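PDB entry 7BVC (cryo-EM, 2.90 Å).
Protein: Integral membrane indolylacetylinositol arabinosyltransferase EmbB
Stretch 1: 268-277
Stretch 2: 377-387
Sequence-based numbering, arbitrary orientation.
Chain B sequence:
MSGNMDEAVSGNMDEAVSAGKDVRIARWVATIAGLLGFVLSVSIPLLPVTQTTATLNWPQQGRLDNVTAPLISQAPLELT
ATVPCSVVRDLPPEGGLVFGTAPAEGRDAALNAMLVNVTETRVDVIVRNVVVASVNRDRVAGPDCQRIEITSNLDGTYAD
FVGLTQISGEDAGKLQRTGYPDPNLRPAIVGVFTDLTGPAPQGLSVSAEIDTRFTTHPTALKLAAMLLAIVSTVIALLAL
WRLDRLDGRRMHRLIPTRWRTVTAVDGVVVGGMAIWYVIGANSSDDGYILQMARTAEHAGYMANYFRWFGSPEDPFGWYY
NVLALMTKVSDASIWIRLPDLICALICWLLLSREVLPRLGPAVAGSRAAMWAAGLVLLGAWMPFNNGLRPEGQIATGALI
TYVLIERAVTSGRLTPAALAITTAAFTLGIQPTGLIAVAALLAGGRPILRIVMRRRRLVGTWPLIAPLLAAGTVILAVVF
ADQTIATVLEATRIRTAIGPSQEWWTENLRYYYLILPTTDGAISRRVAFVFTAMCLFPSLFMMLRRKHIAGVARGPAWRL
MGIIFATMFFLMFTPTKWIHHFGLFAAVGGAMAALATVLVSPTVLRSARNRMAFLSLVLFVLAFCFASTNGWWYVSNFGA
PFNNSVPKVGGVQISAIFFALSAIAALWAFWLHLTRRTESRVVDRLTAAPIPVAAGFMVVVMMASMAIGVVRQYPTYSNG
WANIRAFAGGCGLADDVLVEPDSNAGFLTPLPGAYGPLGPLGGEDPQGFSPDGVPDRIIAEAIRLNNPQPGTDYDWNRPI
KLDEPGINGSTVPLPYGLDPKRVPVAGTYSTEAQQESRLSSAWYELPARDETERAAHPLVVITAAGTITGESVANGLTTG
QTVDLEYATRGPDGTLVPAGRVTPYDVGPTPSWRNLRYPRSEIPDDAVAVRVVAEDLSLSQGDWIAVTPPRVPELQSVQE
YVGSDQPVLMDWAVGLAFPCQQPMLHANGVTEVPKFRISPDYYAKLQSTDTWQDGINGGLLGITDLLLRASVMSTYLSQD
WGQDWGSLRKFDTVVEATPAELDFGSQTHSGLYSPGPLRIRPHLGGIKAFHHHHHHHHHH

Stretch 1 (268-277) VVVGGMAIWY
Stretch 2 377-387: LLGAWMPFNNG

Two nearly parallel helices need not pack tightly along their whole length; side chains can span a wide axial separation, and a contact can carry on past the end of regular helix. The contact between residues 268-277 and 377-387 of EmbB, a membrane arabinosyltransferase, is a worked example. Residues 268-277 lie within one helix that extends beyond both ends of the stretch, with phi/psi of -65/-48 at V269 and -68/-24 at W276. The second stretch begins in helix, with phi/psi of -60/-45 at L377 and -87/-32 at W381, and goes over into a loop or turn in which N385 reaches 39° in psi and G387 adopts -98/-136. The two helices run in the same direction, with a crossing angle of -15° and a closest axial approach of 11.1 Å, which side chains span; beyond the helical part of the second stretch, M382 and N386 meet W276 and Y277. The register is set by CA-CA distances of 7.1 Å for V269-L378, 7.4 Å for W276-M382 and 7.0 Å for Y277-N386. Together the stretches bury 509 Å².

Apolar packing dominates the first part of the contact. L378 (chi1 -90°, chi2 -171°) points toward the opposing helix, where its CD1 lies 4.3 Å from V269 CA and its CD2 lies 4.5 Å from V269 CG1 and 4.4 Å from M273 CB. V269 is a t rotamer. G272 offers backbone rather than side chain: its O is 4.0 Å from M382 CE. An ideal CB on this glycine would point toward the second stretch and stand 3.7 Å from L378 CD1, while being crowded by V268 O within its own helix.

Sulfur and aromatic groups form the next class. The CA-to-CB bond of M273 points sideways to the second stretch, but the t, p, t side chain brings its end nearer, placing CE 3.8 Å from W381 CD1 and 3.7 Å from W381 NE1. Its SD lies 4.8 Å from the centroid of the W381 five-membered ring, 52° off the normal, an oblique approach. W381 has chi1 -163° and chi2 -82°. The arrangement at W276 (chi1 -179°, chi2 -97°) is different, because M382 (m, t, t) lies over a face of the indole. M382 CG stands 4.0 Å from the centroid of the W276 five-membered ring, only 5° off the normal, a CH-pi contact; M382 SD is 4.4 Å from the six-membered centroid at 15°. M382 CB completes the cover, 3.9 Å from W276 CE2.

Polar contacts also gather around W276. Its NE1 donates a weak hydrogen bond to M382 O at 3.1 Å (131°). In return, N386 (chi1 -161°, chi2 21°) points toward the helix and donates from ND2 to W276 O at 3.2 Å and 135°. Proximity alone is no proof of bonding: W276 NE1 and N386 ND2 also lie 3.2 Å apart, yet both are donors and form no hydrogen bond. N386 OD1 lies 4.2 Å from Y277 CA and 4.3 Å from Y277 CD1, oblique to the ring (chi1 176°, chi2 75°), and is also 4.3 Å from M273 CE.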

ATOM      1  N   VAL B 268      10.183  39.377  -4.569  1.00 43.84           N
ATOM      2  CA  VAL B 268      10.523  37.995  -4.900  1.00 43.84           C
ATOM      3  C   VAL B 268       9.277  37.118  -4.857  1.00 43.84           C
ATOM      4  O   VAL B 268       8.988  36.380  -5.804  1.00 43.84           O
ATOM      5  CB  VAL B 268      11.617  37.466  -3.957  1.00 43.84           C
ATOM      6  CG1 VAL B 268      11.697  35.954  -4.036  1.00 43.84           C
ATOM      7  CG2 VAL B 268      12.957  38.086  -4.305  1.00 43.84           C
ATOM      8  N   VAL B 269       8.509  37.202  -3.770  1.00 43.71           N
ATOM      9  CA  VAL B 269       7.334  36.344  -3.629  1.00 43.71           C
ATOM     10  C   VAL B 269       6.295  36.673  -4.694  1.00 43.71           C
ATOM     11  O   VAL B 269       5.764  35.776  -5.363  1.00 43.71           O
ATOM     12  CB  VAL B 269       6.746  36.465  -2.211  1.00 43.71           C
ATOM     13  CG1 VAL B 269       5.446  35.690  -2.114  1.00 43.71           C
ATOM     14  CG2 VAL B 269       7.738  35.955  -1.186  1.00 43.71           C
ATOM     15  N   VAL B 270       5.995  37.961  -4.878  1.00 45.15           N
ATOM     16  CA  VAL B 270       4.955  38.356  -5.822  1.00 45.15           C
ATOM     17  C   VAL B 270       5.331  37.942  -7.240  1.00 45.15           C
ATOM     18  O   VAL B 270       4.529  37.335  -7.957  1.00 45.15           O
ATOM     19  CB  VAL B 270       4.689  39.868  -5.725  1.00 45.15           C
ATOM     20  CG1 VAL B 270       3.908  40.348  -6.933  1.00 45.15           C
ATOM     21  CG2 VAL B 270       3.939  40.189  -4.443  1.00 45.15           C
ATOM     22  N   GLY B 271       6.554  38.260  -7.666  1.00 45.35           N
ATOM     23  CA  GLY B 271       6.982  37.916  -9.006  1.00 45.35           C
ATOM     24  C   GLY B 271       7.350  36.467  -9.218  1.00 45.35           C
ATOM     25  O   GLY B 271       7.517  36.053 -10.368  1.00 45.35           O
ATOM     26  N   GLY B 272       7.481  35.682  -8.152  1.00 45.50           N
ATOM     27  CA  GLY B 272       7.726  34.267  -8.311  1.00 45.50           C
ATOM     28  C   GLY B 272       6.436  33.486  -8.273  1.00 45.50           C
ATOM     29  O   GLY B 272       6.390  32.326  -8.692  1.00 45.50           O
ATOM     30  N   MET B 273       5.376  34.111  -7.766  1.00 49.56           N
ATOM     31  CA  MET B 273       4.057  33.505  -7.870  1.00 49.56           C
ATOM     32  C   MET B 273       3.324  33.925  -9.135  1.00 49.56           C
ATOM     33  O   MET B 273       2.601  33.112  -9.722  1.00 49.56           O
ATOM     34  CB  MET B 273       3.211  33.851  -6.641  1.00 49.56           C
ATOM     35  CG  MET B 273       1.847  33.182  -6.636  1.00 49.56           C
ATOM     36  SD  MET B 273       1.971  31.395  -6.844  1.00 49.56           S
ATOM     37  CE  MET B 273       0.305  30.988  -7.362  1.00 49.56           C
ATOM     38  N   ALA B 274       3.518  35.163  -9.594  1.00 45.72           N
ATOM     39  CA  ALA B 274       2.828  35.639 -10.786  1.00 45.72           C
ATOM     40  C   ALA B 274       3.350  35.013 -12.071  1.00 45.72           C
ATOM     41  O   ALA B 274       2.694  35.142 -13.109  1.00 45.72           O
ATOM     42  CB  ALA B 274       2.932  37.161 -10.879  1.00 45.72           C
ATOM     43  N   ILE B 275       4.504  34.350 -12.039  1.00 44.33           N
ATOM     44  CA  ILE B 275       4.998  33.622 -13.200  1.00 44.33           C
ATOM     45  C   ILE B 275       4.852  32.114 -13.044  1.00 44.33           C
ATOM     46  O   ILE B 275       4.770  31.410 -14.064  1.00 44.33           O
ATOM     47  CB  ILE B 275       6.461  33.994 -13.522  1.00 44.33           C
ATOM     48  CG1 ILE B 275       7.431  33.299 -12.573  1.00 44.33           C
ATOM     49  CG2 ILE B 275       6.652  35.500 -13.456  1.00 44.33           C
ATOM     50  CD1 ILE B 275       8.872  33.654 -12.841  1.00 44.33           C
ATOM     51  N   TRP B 276       4.812  31.596 -11.816  1.00 42.74           N
ATOM     52  CA  TRP B 276       4.363  30.228 -11.603  1.00 42.74           C
ATOM     53  C   TRP B 276       2.881  30.075 -11.904  1.00 42.74           C
ATOM     54  O   TRP B 276       2.431  28.966 -12.205  1.00 42.74           O
ATOM     55  CB  TRP B 276       4.650  29.800 -10.165  1.00 42.74           C
ATOM     56  CG  TRP B 276       4.250  28.396  -9.866  1.00 42.74           C
ATOM     57  CD1 TRP B 276       3.090  27.982  -9.285  1.00 42.74           C
ATOM     58  CD2 TRP B 276       5.013  27.214 -10.128  1.00 42.74           C
ATOM     59  NE1 TRP B 276       3.081  26.614  -9.171  1.00 42.74           N
ATOM     60  CE2 TRP B 276       4.250  26.120  -9.682  1.00 42.74           C
ATOM     61  CE3 TRP B 276       6.266  26.977 -10.697  1.00 42.74           C
ATOM     62  CZ2 TRP B 276       4.700  24.809  -9.784  1.00 42.74           C
ATOM     63  CZ3 TRP B 276       6.708  25.678 -10.798  1.00 42.74           C
ATOM     64  CH2 TRP B 276       5.929  24.609 -10.344  1.00 42.74           C
ATOM     65  N   TYR B 277       2.114  31.163 -11.826  1.00 43.73           N
ATOM     66  CA  TYR B 277       0.717  31.115 -12.235  1.00 43.73           C
ATOM     67  C   TYR B 277       0.580  30.877 -13.733  1.00 43.73           C
ATOM     68  O   TYR B 277      -0.447  30.359 -14.186  1.00 43.73           O
ATOM     69  CB  TYR B 277       0.019  32.412 -11.831  1.00 43.73           C
ATOM     70  CG  TYR B 277      -1.418  32.515 -12.279  1.00 43.73           C
ATOM     71  CD1 TYR B 277      -2.417  31.791 -11.646  1.00 43.73           C
ATOM     72  CD2 TYR B 277      -1.776  33.342 -13.332  1.00 43.73           C
ATOM     73  CE1 TYR B 277      -3.726  31.884 -12.053  1.00 43.73           C
ATOM     74  CE2 TYR B 277      -3.087  33.441 -13.745  1.00 43.73           C
ATOM     75  CZ  TYR B 277      -4.057  32.709 -13.101  1.00 43.73           C
ATOM     76  OH  TYR B 277      -5.364  32.807 -13.510  1.00 43.73           O
ATOM     77  N   LEU B 377       6.475  29.610   2.302  1.00 41.41           N
ATOM     78  CA  LEU B 377       5.154  29.809   1.716  1.00 41.41           C
ATOM     79  C   LEU B 377       5.160  29.458   0.234  1.00 41.41           C
ATOM     80  O   LEU B 377       4.258  28.770  -0.257  1.00 41.41           O
ATOM     81  CB  LEU B 377       4.700  31.251   1.928  1.00 41.41           C
ATOM     82  CG  LEU B 377       3.439  31.683   1.180  1.00 41.41           C
ATOM     83  CD1 LEU B 377       2.197  31.180   1.889  1.00 41.41           C
ATOM     84  CD2 LEU B 377       3.400  33.192   1.035  1.00 41.41           C
ATOM     85  N   LEU B 378       6.182  29.913  -0.494  1.00 40.17           N
ATOM     86  CA  LEU B 378       6.288  29.585  -1.914  1.00 40.17           C
ATOM     87  C   LEU B 378       6.420  28.081  -2.124  1.00 40.17           C
ATOM     88  O   LEU B 378       5.730  27.496  -2.967  1.00 40.17           O
ATOM     89  CB  LEU B 378       7.477  30.316  -2.533  1.00 40.17           C
ATOM     90  CG  LEU B 378       7.212  31.706  -3.107  1.00 40.17           C
ATOM     91  CD1 LEU B 378       8.426  32.194  -3.869  1.00 40.17           C
ATOM     92  CD2 LEU B 378       5.990  31.686  -3.999  1.00 40.17           C
ATOM     93  N   GLY B 379       7.309  27.436  -1.366  1.00 41.82           N
ATOM     94  CA  GLY B 379       7.544  26.016  -1.551  1.00 41.82           C
ATOM     95  C   GLY B 379       6.358  25.151  -1.186  1.00 41.82           C
ATOM     96  O   GLY B 379       6.200  24.055  -1.727  1.00 41.82           O
ATOM     97  N   ALA B 380       5.515  25.616  -0.266  1.00 43.52           N
ATOM     98  CA  ALA B 380       4.311  24.875   0.080  1.00 43.52           C
ATOM     99  C   ALA B 380       3.126  25.213  -0.812  1.00 43.52           C
ATOM    100  O   ALA B 380       2.193  24.409  -0.908  1.00 43.52           O
ATOM    101  CB  ALA B 380       3.935  25.129   1.542  1.00 43.52           C
ATOM    102  N   TRP B 381       3.138  26.375  -1.466  1.00 42.57           N
ATOM    103  CA  TRP B 381       2.051  26.750  -2.360  1.00 42.57           C
ATOM    104  C   TRP B 381       2.240  26.238  -3.780  1.00 42.57           C
ATOM    105  O   TRP B 381       1.248  25.949  -4.458  1.00 42.57           O
ATOM    106  CB  TRP B 381       1.905  28.274  -2.391  1.00 42.57           C
ATOM    107  CG  TRP B 381       0.595  28.736  -2.936  1.00 42.57           C
ATOM    108  CD1 TRP B 381       0.252  28.865  -4.248  1.00 42.57           C
ATOM    109  CD2 TRP B 381      -0.554  29.133  -2.181  1.00 42.57           C
ATOM    110  NE1 TRP B 381      -1.039  29.316  -4.359  1.00 42.57           N
ATOM    111  CE2 TRP B 381      -1.556  29.489  -3.102  1.00 42.57           C
ATOM    112  CE3 TRP B 381      -0.831  29.222  -0.814  1.00 42.57           C
ATOM    113  CZ2 TRP B 381      -2.813  29.925  -2.702  1.00 42.57           C
ATOM    114  CZ3 TRP B 381      -2.078  29.656  -0.421  1.00 42.57           C
ATOM    115  CH2 TRP B 381      -3.054  30.001  -1.359  1.00 42.57           C
ATOM    116  N   MET B 382       3.487  26.122  -4.247  1.00 42.24           N
ATOM    117  CA  MET B 382       3.730  25.799  -5.653  1.00 42.24           C
ATOM    118  C   MET B 382       3.143  24.458  -6.078  1.00 42.24           C
ATOM    119  O   MET B 382       2.342  24.430  -7.028  1.00 42.24           O
ATOM    120  CB  MET B 382       5.233  25.880  -5.937  1.00 42.24           C
ATOM    121  CG  MET B 382       5.766  27.285  -6.118  1.00 42.24           C
ATOM    122  SD  MET B 382       7.495  27.288  -6.618  1.00 42.24           S
ATOM    123  CE  MET B 382       7.742  29.031  -6.929  1.00 42.24           C
ATOM    124  N   PRO B 383       3.481  23.325  -5.452  1.00 43.85           N
ATOM    125  CA  PRO B 383       3.055  22.034  -6.003  1.00 43.85           C
ATOM    126  C   PRO B 383       1.631  21.627  -5.658  1.00 43.85           C
ATOM    127  O   PRO B 383       1.175  20.591  -6.154  1.00 43.85           O
ATOM    128  CB  PRO B 383       4.058  21.061  -5.378  1.00 43.85           C
ATOM    129  CG  PRO B 383       4.311  21.641  -4.050  1.00 43.85           C
ATOM    130  CD  PRO B 383       4.290  23.137  -4.232  1.00 43.85           C
ATOM    131  N   PHE B 384       0.915  22.389  -4.837  1.00 46.79           N
ATOM    132  CA  PHE B 384      -0.384  21.956  -4.337  1.00 46.79           C
ATOM    133  C   PHE B 384      -1.528  22.867  -4.752  1.00 46.79           C
ATOM    134  O   PHE B 384      -2.552  22.379  -5.240  1.00 46.79           O
ATOM    135  CB  PHE B 384      -0.342  21.849  -2.803  1.00 46.79           C
ATOM    136  CG  PHE B 384       0.354  20.619  -2.298  1.00 46.79           C
ATOM    137  CD1 PHE B 384      -0.198  19.367  -2.487  1.00 46.79           C
ATOM    138  CD2 PHE B 384       1.559  20.718  -1.627  1.00 46.79           C
ATOM    139  CE1 PHE B 384       0.441  18.238  -2.021  1.00 46.79           C
ATOM    140  CE2 PHE B 384       2.201  19.593  -1.160  1.00 46.79           C
ATOM    141  CZ  PHE B 384       1.640  18.351  -1.357  1.00 46.79           C
ATOM    142  N   ASN B 385      -1.388  24.178  -4.573  1.00 45.38           N
ATOM    143  CA  ASN B 385      -2.506  25.111  -4.664  1.00 45.38           C
ATOM    144  C   ASN B 385      -2.469  25.954  -5.936  1.00 45.38           C
ATOM    145  O   ASN B 385      -2.792  27.141  -5.918  1.00 45.38           O
ATOM    146  CB  ASN B 385      -2.544  26.015  -3.437  1.00 45.38           C
ATOM    147  CG  ASN B 385      -2.464  25.238  -2.141  1.00 45.38           C
ATOM    148  OD1 ASN B 385      -2.771  24.051  -2.101  1.00 45.38           O
ATOM    149  ND2 ASN B 385      -2.047  25.906  -1.075  1.00 45.38           N
ATOM    150  N   ASN B 386      -2.078  25.353  -7.058  1.00 47.95           N
ATOM    151  CA  ASN B 386      -2.072  26.052  -8.335  1.00 47.95           C
ATOM    152  C   ASN B 386      -3.143  25.552  -9.292  1.00 47.95           C
ATOM    153  O   ASN B 386      -3.259  26.080 -10.402  1.00 47.95           O
ATOM    154  CB  ASN B 386      -0.695  25.937  -8.996  1.00 47.95           C
ATOM    155  CG  ASN B 386      -0.471  26.991 -10.058  1.00 47.95           C
ATOM    156  OD1 ASN B 386      -1.126  28.031 -10.061  1.00 47.95           O
ATOM    157  ND2 ASN B 386       0.453  26.726 -10.970  1.00 47.95           N
ATOM    158  N   GLY B 387      -3.930  24.562  -8.899  1.00 50.26           N
ATOM    159  CA  GLY B 387      -4.987  24.019  -9.734  1.00 50.26           C
ATOM    160  C   GLY B 387      -6.339  24.600  -9.384  1.00 50.26           C
ATOM    161  O   GLY B 387      -6.484  25.808  -9.181  1.00 50.26           O
TER